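Local coordinates for protein methylxanthine N3-demethylase NdmB (Pseudomonas putida, PDB 6ICL) that removes the N3-methyl group of theobromine, 3-methylxanthine and related methylxanthines as formaldehyde, acting as a Rieske-type non-heme iron oxygenase in bacterial caffeine degradation, at residues F155-I160 with A359-V364; D223-F228 with R251-Y256. All blocks are in the same frame, centred on the assembly; numbering follows the deposited sequence.

How the contacts relate
Both contacts lie on the same side of the chain's centre, about 13 Å apart between centres, with nearest atoms about 4 Å apart and no direct touch. Contact 1 clamps the loop between strands 146-150 and 171-181 to the C-terminal helix 357-365, bringing together segments separated by 198 residues. Contact 2 is nested inside that span and pairs strands 225-230 and 246-253 of the seven-stranded antiparallel sheet. Helix 337-355 connects the two, since Phe-360 and Val-364 pack on it from one contact and Met-254 and Phe-228 from the other. The last helix of the chain is thus packed against the loop between strands 146-150 and 171-181, beside the seven-stranded sheet.

Contact 1. Residues F155-I160 with A359-V364; sequences FDCTQI and AFRDSV
Arg-361 reaches from its helix to two carbonyls of the 155-160 loop. Its CB carries CG past the sulfur of Cys-157, with CG 3.8 Å from Cys-157 SG; CG and CD also pass close to the carbonyl oxygen of Phe-155. A bend at chi3 (51°) brings the edge of the guanidinium to the loop carbonyls, where NH1 donates to Phe-155 O at 2.9 Å (N-H...O 152°), the oxygen lying near the guanidinium plane. The same NH1 makes a weak bond to Asp-156 O, also 2.9 Å. A long, polar-tipped arginine suits this place because two successive loop carbonyls face the helix.

Beside it the contact is apolar. The Phe-155 ring meets Phe-360 obliquely, planes 49° apart, with Phe-155 CD2 only 3.4 Å from Phe-360 CD2. Cys-157 SG lies 3.6 Å from Phe-360 CD2; cysteine is small enough to touch both that ring and Val-364, whose CG2 lies over one face of the ring and 4.0 Å from Cys-157 SG. His-35 stacks on Phe-155 and also meets the Phe-360 ring. Away from the iron sites, this is loop-to-helix packing: a Cys sulfur-aromatic contact beside an oblique aromatic pair, with an arginine bonded to backbone carbonyls.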
loop_
_atom_site.group_PDB
_atom_site.type_symbol
_atom_site.label_atom_id
_atom_site.label_comp_id
_atom_site.label_asym_id
_atom_site.label_seq_id
_atom_site.Cartn_x
_atom_site.Cartn_y
_atom_site.Cartn_z
ATOM N N PHE A 155 34.005 25.107 24.812
ATOM C CA PHE A 155 35.413 24.733 24.810
ATOM C C PHE A 155 36.193 25.349 23.657
ATOM O O PHE A 155 37.426 25.239 23.645
ATOM C CB PHE A 155 35.550 23.210 24.789
ATOM C CG PHE A 155 34.944 22.528 25.996
ATOM C CD1 PHE A 155 34.536 23.259 27.099
ATOM C CD2 PHE A 155 34.802 21.141 26.028
ATOM C CE1 PHE A 155 33.982 22.626 28.211
ATOM C CE2 PHE A 155 34.248 20.492 27.137
ATOM C CZ PHE A 155 33.841 21.235 28.231
ATOM N N ASP A 156 35.500 25.981 22.701
ATOM C CA ASP A 156 36.085 26.858 21.674
ATOM C C ASP A 156 37.370 26.293 21.063
ATOM O O ASP A 156 38.398 26.971 20.985
ATOM C CB ASP A 156 36.338 28.256 22.244
ATOM C CG ASP A 156 36.839 29.250 21.184
ATOM O OD1 ASP A 156 36.438 29.143 20.001
ATOM O OD2 ASP A 156 37.659 30.131 21.530
ATOM N N CYS A 157 37.315 25.031 20.598
ATOM C CA CYS A 157 38.501 24.482 19.949
ATOM C C CYS A 157 38.210 23.604 18.736
ATOM O O CYS A 157 39.110 22.880 18.283
ATOM C CB CYS A 157 39.336 23.670 20.930
ATOM S SG CYS A 157 38.443 22.325 21.677
ATOM N N THR A 158 37.003 23.654 18.176
ATOM C CA THR A 158 36.658 22.836 17.023
ATOM C C THR A 158 36.267 23.733 15.855
ATOM O O THR A 158 35.813 24.869 16.040
ATOM C CB THR A 158 35.512 21.859 17.359
ATOM O OG1 THR A 158 34.398 22.590 17.892
ATOM C CG2 THR A 158 35.972 20.809 18.392
ATOM N N GLN A 159 36.455 23.224 14.643
ATOM C CA GLN A 159 36.089 23.971 13.447
ATOM C C GLN A 159 35.343 23.067 12.470
ATOM O O GLN A 159 35.274 21.843 12.639
ATOM C CB GLN A 159 37.318 24.580 12.766
ATOM C CG GLN A 159 38.339 23.583 12.276
ATOM C CD GLN A 159 39.590 24.290 11.756
ATOM O OE1 GLN A 159 39.522 25.441 11.323
ATOM N NE2 GLN A 159 40.730 23.611 11.809
ATOM N N ILE A 160 34.795 23.686 11.433
ATOM C CA ILE A 160 34.016 22.938 10.444
ATOM C C ILE A 160 34.948 22.025 9.653
ATOM O O ILE A 160 36.030 22.465 9.216
ATOM C CB ILE A 160 33.259 23.894 9.522
ATOM C CG1 ILE A 160 32.145 24.581 10.312
ATOM C CG2 ILE A 160 32.698 23.135 8.299
ATOM C CD1 ILE A 160 31.613 25.843 9.683
ATOM N N ALA A 359 41.021 19.571 29.528
ATOM C CA ALA A 359 41.261 18.202 29.079
ATOM C C ALA A 359 40.821 18.014 27.629
ATOM O O ALA A 359 41.568 17.481 26.794
ATOM C CB ALA A 359 40.531 17.222 29.993
ATOM N N PHE A 360 39.613 18.480 27.306
ATOM C CA PHE A 360 39.096 18.355 25.948
ATOM C C PHE A 360 39.981 19.086 24.949
ATOM O O PHE A 360 40.373 18.523 23.919
ATOM C CB PHE A 360 37.666 18.894 25.889
ATOM C CG PHE A 360 36.995 18.687 24.558
ATOM C CD1 PHE A 360 36.516 17.439 24.202
ATOM C CD2 PHE A 360 36.847 19.734 23.670
ATOM C CE1 PHE A 360 35.892 17.236 22.981
ATOM C CE2 PHE A 360 36.217 19.544 22.444
ATOM C CZ PHE A 360 35.745 18.288 22.104
ATOM N N ARG A 361 40.301 20.356 25.234
ATOM C CA ARG A 361 41.091 21.139 24.288
ATOM C C ARG A 361 42.435 20.479 24.020
ATOM O O ARG A 361 42.945 20.521 22.889
ATOM C CB ARG A 361 41.290 22.565 24.805
ATOM C CG ARG A 361 40.010 23.391 24.921
ATOM C CD ARG A 361 40.270 24.773 25.535
ATOM N NE ARG A 361 41.357 25.479 24.870
ATOM C CZ ARG A 361 41.199 26.317 23.851
ATOM N NH1 ARG A 361 39.986 26.558 23.369
ATOM N NH2 ARG A 361 42.257 26.905 23.308
ATOM N N ASP A 362 43.024 19.858 25.048
ATOM C CA ASP A 362 44.283 19.146 24.862
ATOM C C ASP A 362 44.097 17.962 23.932
ATOM O O ASP A 362 44.899 17.745 23.015
ATOM C CB ASP A 362 44.833 18.677 26.211
ATOM C CG ASP A 362 45.592 19.768 26.942
ATOM O OD1 ASP A 362 46.116 20.694 26.280
ATOM O OD2 ASP A 362 45.672 19.683 28.185
ATOM N N SER A 363 43.042 17.180 24.162
ATOM C CA SER A 363 42.786 16.011 23.330
ATOM C C SER A 363 42.547 16.404 21.870
ATOM O O SER A 363 43.104 15.784 20.956
ATOM C CB SER A 363 41.602 15.235 23.889
ATOM O OG SER A 363 41.360 14.093 23.084
ATOM N N VAL A 364 41.741 17.449 21.636
ATOM C CA VAL A 364 41.468 17.901 20.267
ATOM C C VAL A 364 42.739 18.428 19.610
ATOM O O VAL A 364 43.066 18.077 18.469
ATOM C CB VAL A 364 40.366 18.985 20.256
ATOM C CG1 VAL A 364 40.228 19.590 18.870
ATOM C CG2 VAL A 364 39.025 18.448 20.723
#

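Contact 2. Residues D223-F228 with R251-Y256; sequences DGELQF and RCTMPY
Glu-225 and Arg-251 both turn CG away from their carbonyl carbons (chi1 -48° and -66°), and while the glutamate runs on extended, the arginine bends at chi3 (54°) to lay its guanidinium beside the carboxylate. The grip is side-on: Arg-251 NE donates to Glu-225 OE1 at 2.7 Å on the syn lone pair, and Arg-251 NH2 reaches Glu-225 OE2 at 2.9 Å. Gln-227 NE2 meets Glu-225 OE1 from above the carboxylate plane at 2.8 Å. A water joins Glu-225 OE2 to Thr-253 OG1, which also accepts a hydrogen bond from the backbone N of Tyr-162.

The backbones pair antiparallel, Leu-226 and Cys-252 exchanging two hydrogen bonds. Past the strand end, Met-254 N gives a nearly straight bond of 3.1 Å to Gly-224 O; glycine suits the positive phi there. On the sheet's other face Leu-226, Cys-252 and Phe-228 are apolar, with Cys-252 SG 3.9 Å from Phe-228 CE1, and helix 185-192 packs on Leu-226 and Cys-252 through Trp-189.

With an alanine at Glu-225 the Arg-251 guanidinium would probably lose the carboxylate pairing its charge, and the Gln-227 amide its acceptor. Three donors and a water on a buried carboxylate imply that it is likely to stay ionised.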
loop_
_atom_site.group_PDB
_atom_site.type_symbol
_atom_site.label_atom_id
_atom_site.label_comp_id
_atom_site.label_asym_id
_atom_site.label_seq_id
_atom_site.Cartn_x
_atom_site.Cartn_y
_atom_site.Cartn_z
ATOM N N ASP A 223 46.031 18.932 14.152
ATOM C CA ASP A 223 45.069 20.036 14.172
ATOM C C ASP A 223 43.617 19.542 14.096
ATOM O O ASP A 223 42.827 20.005 13.271
ATOM C CB ASP A 223 45.357 21.018 13.027
ATOM C CG ASP A 223 46.779 21.597 13.071
ATOM O OD1 ASP A 223 47.277 21.868 14.175
ATOM O OD2 ASP A 223 47.389 21.799 11.995
ATOM N N GLY A 224 43.263 18.595 14.964
ATOM C CA GLY A 224 41.896 18.093 15.001
ATOM C C GLY A 224 41.537 17.076 13.933
ATOM O O GLY A 224 40.362 16.697 13.834
ATOM N N GLU A 225 42.503 16.615 13.139
ATOM C CA GLU A 225 42.271 15.693 12.036
ATOM C C GLU A 225 43.062 14.408 12.248
ATOM O O GLU A 225 44.204 14.448 12.717
ATOM C CB GLU A 225 42.696 16.309 10.698
ATOM C CG GLU A 225 42.196 17.740 10.440
ATOM C CD GLU A 225 42.559 18.232 9.041
ATOM O OE1 GLU A 225 43.262 17.501 8.299
ATOM O OE2 GLU A 225 42.136 19.350 8.676
ATOM N N LEU A 226 42.466 13.268 11.903
ATOM C CA LEU A 226 43.255 12.079 11.593
ATOM C C LEU A 226 43.796 12.207 10.176
ATOM O O LEU A 226 43.040 12.497 9.240
ATOM C CB LEU A 226 42.427 10.801 11.714
ATOM C CG LEU A 226 42.352 10.114 13.072
ATOM C CD1 LEU A 226 41.472 8.886 12.974
ATOM C CD2 LEU A 226 43.762 9.745 13.582
ATOM N N GLN A 227 45.108 12.018 10.015
ATOM C CA GLN A 227 45.743 12.126 8.715
ATOM C C GLN A 227 46.553 10.870 8.447
ATOM O O GLN A 227 47.366 10.452 9.280
ATOM C CB GLN A 227 46.622 13.370 8.631
ATOM C CG GLN A 227 45.845 14.647 8.817
ATOM C CD GLN A 227 46.685 15.877 8.561
ATOM O OE1 GLN A 227 47.899 15.781 8.387
ATOM N NE2 GLN A 227 46.042 17.044 8.530
ATOM N N PHE A 228 46.301 10.256 7.300
ATOM C CA PHE A 228 47.053 9.091 6.893
ATOM C C PHE A 228 47.048 9.046 5.378
ATOM O O PHE A 228 46.224 9.685 4.716
ATOM C CB PHE A 228 46.490 7.793 7.491
ATOM C CG PHE A 228 44.980 7.692 7.436
ATOM C CD1 PHE A 228 44.193 8.314 8.392
ATOM C CD2 PHE A 228 44.354 6.972 6.432
ATOM C CE1 PHE A 228 42.806 8.221 8.347
ATOM C CE2 PHE A 228 42.955 6.878 6.384
ATOM C CZ PHE A 228 42.194 7.498 7.339
ATOM N N ARG A 251 42.586 13.372 4.969
ATOM C CA ARG A 251 42.487 14.329 6.059
ATOM C C ARG A 251 41.079 14.219 6.611
ATOM O O ARG A 251 40.103 14.425 5.880
ATOM C CB ARG A 251 42.791 15.751 5.588
ATOM C CG ARG A 251 44.245 15.945 5.132
ATOM C CD ARG A 251 44.494 17.400 4.748
ATOM N NE ARG A 251 44.116 18.325 5.821
ATOM C CZ ARG A 251 44.293 19.639 5.747
ATOM N NH1 ARG A 251 44.838 20.155 4.654
ATOM N NH2 ARG A 251 43.945 20.434 6.753
ATOM N N CYS A 252 40.974 13.884 7.893
ATOM C CA CYS A 252 39.728 13.412 8.490
ATOM C C CYS A 252 39.420 14.253 9.712
ATOM O O CYS A 252 39.856 13.889 10.809
ATOM C CB CYS A 252 39.849 11.932 8.867
ATOM S SG CYS A 252 40.048 10.819 7.477
ATOM N N THR A 253 38.665 15.344 9.545
ATOM C CA THR A 253 38.306 16.120 10.720
ATOM C C THR A 253 37.452 15.268 11.643
ATOM O O THR A 253 36.477 14.641 11.206
ATOM C CB THR A 253 37.550 17.395 10.351
ATOM O OG1 THR A 253 38.257 18.113 9.342
ATOM C CG2 THR A 253 37.416 18.273 11.551
ATOM N N MET A 254 37.829 15.235 12.916
ATOM C CA MET A 254 37.060 14.516 13.918
ATOM C C MET A 254 35.755 15.255 14.238
ATOM O O MET A 254 35.708 16.488 14.213
ATOM C CB MET A 254 37.897 14.332 15.173
ATOM C CG MET A 254 39.158 13.499 14.925
ATOM S SD MET A 254 38.800 11.748 14.671
ATOM C CE MET A 254 38.312 11.306 16.341
ATOM N N PRO A 255 34.693 14.508 14.585
ATOM C CA PRO A 255 34.678 13.066 14.814
ATOM C C PRO A 255 34.260 12.227 13.628
ATOM O O PRO A 255 34.410 11.025 13.730
ATOM C CB PRO A 255 33.660 12.904 15.944
ATOM C CG PRO A 255 33.065 14.307 16.187
ATOM C CD PRO A 255 33.419 15.118 14.990
ATOM N N TYR A 256 33.812 12.816 12.507
ATOM C CA TYR A 256 33.120 11.981 11.524
ATOM C C TYR A 256 33.353 12.370 10.068
ATOM O O TYR A 256 32.542 11.984 9.214
ATOM C CB TYR A 256 31.597 12.025 11.763
ATOM C CG TYR A 256 31.118 11.531 13.109
ATOM C CD1 TYR A 256 31.404 10.234 13.543
ATOM C CD2 TYR A 256 30.343 12.340 13.930
ATOM C CE1 TYR A 256 30.955 9.766 14.766
ATOM C CE2 TYR A 256 29.885 11.870 15.155
ATOM C CZ TYR A 256 30.194 10.578 15.561
ATOM O OH TYR A 256 29.745 10.096 16.775
HETATM O O HOH W 1 38.039 18.118 15.103
HETATM O O HOH W 2 39.996 20.224 10.028
#